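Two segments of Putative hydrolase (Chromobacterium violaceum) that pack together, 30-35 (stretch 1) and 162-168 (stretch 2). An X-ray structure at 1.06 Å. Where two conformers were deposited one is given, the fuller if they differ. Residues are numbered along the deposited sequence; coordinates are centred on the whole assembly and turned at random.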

# COMPACT_ATOMS: atom_id res chain seq x y z
N GLY A 30 -2.56 -15.78 -14.31
CA GLY A 30 -1.21 -16.17 -14.60
C GLY A 30 -0.62 -17.01 -13.50
O GLY A 30 -1.28 -17.33 -12.50
N PRO A 31 0.66 -17.40 -13.62
CA PRO A 31 1.24 -18.35 -12.68
C PRO A 31 1.41 -17.75 -11.28
O PRO A 31 1.71 -16.57 -11.14
N ARG A 32 1.29 -18.62 -10.30
CA ARG A 32 1.41 -18.28 -8.88
C ARG A 32 2.60 -18.94 -8.24
O ARG A 32 3.17 -19.91 -8.73
N ASN A 33 2.98 -18.42 -7.08
CA ASN A 33 3.93 -19.04 -6.19
C ASN A 33 3.21 -19.76 -5.03
O ASN A 33 1.97 -19.83 -4.98
N HIS A 34 4.02 -20.26 -4.10
CA HIS A 34 3.56 -20.82 -2.83
C HIS A 34 2.39 -21.77 -2.96
O HIS A 34 1.32 -21.52 -2.43
N PRO A 35 2.60 -22.91 -3.61
CA PRO A 35 1.51 -23.85 -3.80
C PRO A 35 0.88 -24.39 -2.53
O PRO A 35 -0.26 -24.85 -2.60
N SER A 162 8.82 -13.22 -11.85
CA SER A 162 8.05 -14.33 -11.35
C SER A 162 7.23 -13.92 -10.15
O SER A 162 7.57 -12.99 -9.43
N ALA A 163 6.23 -14.72 -9.84
CA ALA A 163 5.45 -14.54 -8.61
C ALA A 163 6.38 -14.54 -7.42
O ALA A 163 6.18 -13.77 -6.48
N ASP A 164 7.38 -15.41 -7.39
CA ASP A 164 8.36 -15.42 -6.29
C ASP A 164 9.05 -14.08 -6.12
O ASP A 164 9.23 -13.57 -5.02
N GLU A 165 9.47 -13.49 -7.25
CA GLU A 165 10.17 -12.21 -7.21
C GLU A 165 9.23 -11.10 -6.77
O GLU A 165 9.63 -10.21 -6.01
N VAL A 166 8.00 -11.11 -7.26
CA VAL A 166 6.99 -10.11 -6.86
C VAL A 166 6.75 -10.19 -5.36
O VAL A 166 6.73 -9.19 -4.66
N HIS A 167 6.55 -11.41 -4.88
CA HIS A 167 6.34 -11.69 -3.46
C HIS A 167 7.52 -11.16 -2.64
O HIS A 167 7.33 -10.49 -1.63
N ALA A 168 8.74 -11.48 -3.06
CA ALA A 168 9.93 -11.09 -2.31
C ALA A 168 10.08 -9.56 -2.23
O ALA A 168 10.56 -9.04 -1.21

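The contact between these two segments of a putative hydrolase illustrates how an irregular loop can settle against the first turns of a helix through close-fitting side chains, an alanine methyl, an asparagine and two histidines, and a bridging water, with no clear direct hydrogen bond between them. Only 260 Å² is buried, counting both sides, and Asn 33 gives up the largest share. Its CA-to-CB bond points toward the helix, where the backbones draw near: the CA atoms of Asn 33 and Ala 163 lie 5.3 Å apart. Ala 163 also points in, and its methyl group sits against the loop backbone, with Ala 163 CB 3.4 Å from Asn 33 N and 3.7 Å from Asn 33 CB.

One helical turn later, His 167 (chi1 t, chi2 93°) directs its CA-to-CB bond toward the loop. With chi1 in the p well, Asn 33 places its amide nitrogen over one face of this imidazole, Asn 33 ND2 lying 3.4 Å from His 167 CG, while Asn 33 OD1 finds a hydrogen-bonding partner elsewhere in the structure. His 34 (chi1 m) starts sideways, but its ring end comes nearer, bringing His 34 CE1 to 3.3 Å from His 167 NE2. The two rings meet obliquely, their planes at 67° and centroids 4.5 Å apart.

Asp 164 (chi1 m), an exposed residue, likewise leaves its backbone sideways before its carboxylate approaches the loop. A water links the segments here, accepting from His 34 N at 2.9 Å and donating to Asp 164 OD2, also at 2.9 Å.

Each segment has its own internal bracing. The CA-to-CB bond of Arg 32 points away from the helix; the side chain donates from NE to Asn 33 O (3.1 Å) and from NH2 to His 34 O (2.8 Å), tying its guanidinium to the loop backbone. Ser 162 N-caps the helix, Ser 162 OG accepting from Glu 165 N at 3.1 Å.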

# COMPACT_ATOMS: atom_id res chain seq x y z
CB PRO A 31 2.58 -18.70 -13.32
CG PRO A 31 2.37 -18.45 -14.79
CD PRO A 31 1.50 -17.23 -14.82
CB ARG A 32 0.13 -18.72 -8.14
CG ARG A 32 -0.14 -20.24 -8.20
CD ARG A 32 -1.24 -20.65 -7.30
NE ARG A 32 -0.84 -20.74 -5.91
CZ ARG A 32 -1.65 -21.18 -4.95
NH1 ARG A 32 -2.87 -21.56 -5.24
NH2 ARG A 32 -1.22 -21.29 -3.70
CB ASN A 33 4.96 -18.01 -5.66
CG ASN A 33 4.37 -17.01 -4.70
OD1 ASN A 33 3.22 -16.68 -4.81
ND2 ASN A 33 5.16 -16.53 -3.73
CB HIS A 34 3.25 -19.72 -1.80
CG HIS A 34 4.46 -19.11 -1.19
ND1 HIS A 34 4.39 -18.19 -0.17
CD2 HIS A 34 5.77 -19.37 -1.37
CE1 HIS A 34 5.60 -17.87 0.22
NE2 HIS A 34 6.46 -18.59 -0.47
CB PRO A 35 2.19 -24.98 -4.62
CG PRO A 35 3.64 -24.87 -4.28
CD PRO A 35 3.86 -23.38 -4.21
CB SER A 162 8.97 -15.49 -10.98
OG SER A 162 9.70 -15.16 -9.80
CB ALA A 163 4.42 -15.65 -8.49
CB ASP A 164 9.43 -16.50 -6.52
CG ASP A 164 8.86 -17.90 -6.45
OD1 ASP A 164 9.00 -18.60 -7.46
OD2 ASP A 164 8.29 -18.28 -5.40
CB GLU A 165 10.76 -11.91 -8.59
CG GLU A 165 11.93 -12.80 -8.96
CD GLU A 165 12.41 -12.56 -10.37
OE1 GLU A 165 11.64 -12.63 -11.33
OE2 GLU A 165 13.61 -12.27 -10.49
CB VAL A 166 5.69 -10.30 -7.68
CG1 VAL A 166 4.57 -9.41 -7.16
CG2 VAL A 166 5.95 -10.10 -9.17
CB HIS A 167 6.17 -13.22 -3.30
CG HIS A 167 5.81 -13.71 -1.95
ND1 HIS A 167 4.51 -13.92 -1.53
CD2 HIS A 167 6.62 -14.18 -0.98
CE1 HIS A 167 4.58 -14.45 -0.30
NE2 HIS A 167 5.84 -14.61 0.06
CB ALA A 168 11.15 -11.70 -2.95
O HOH W 1 6.90 -20.67 -4.56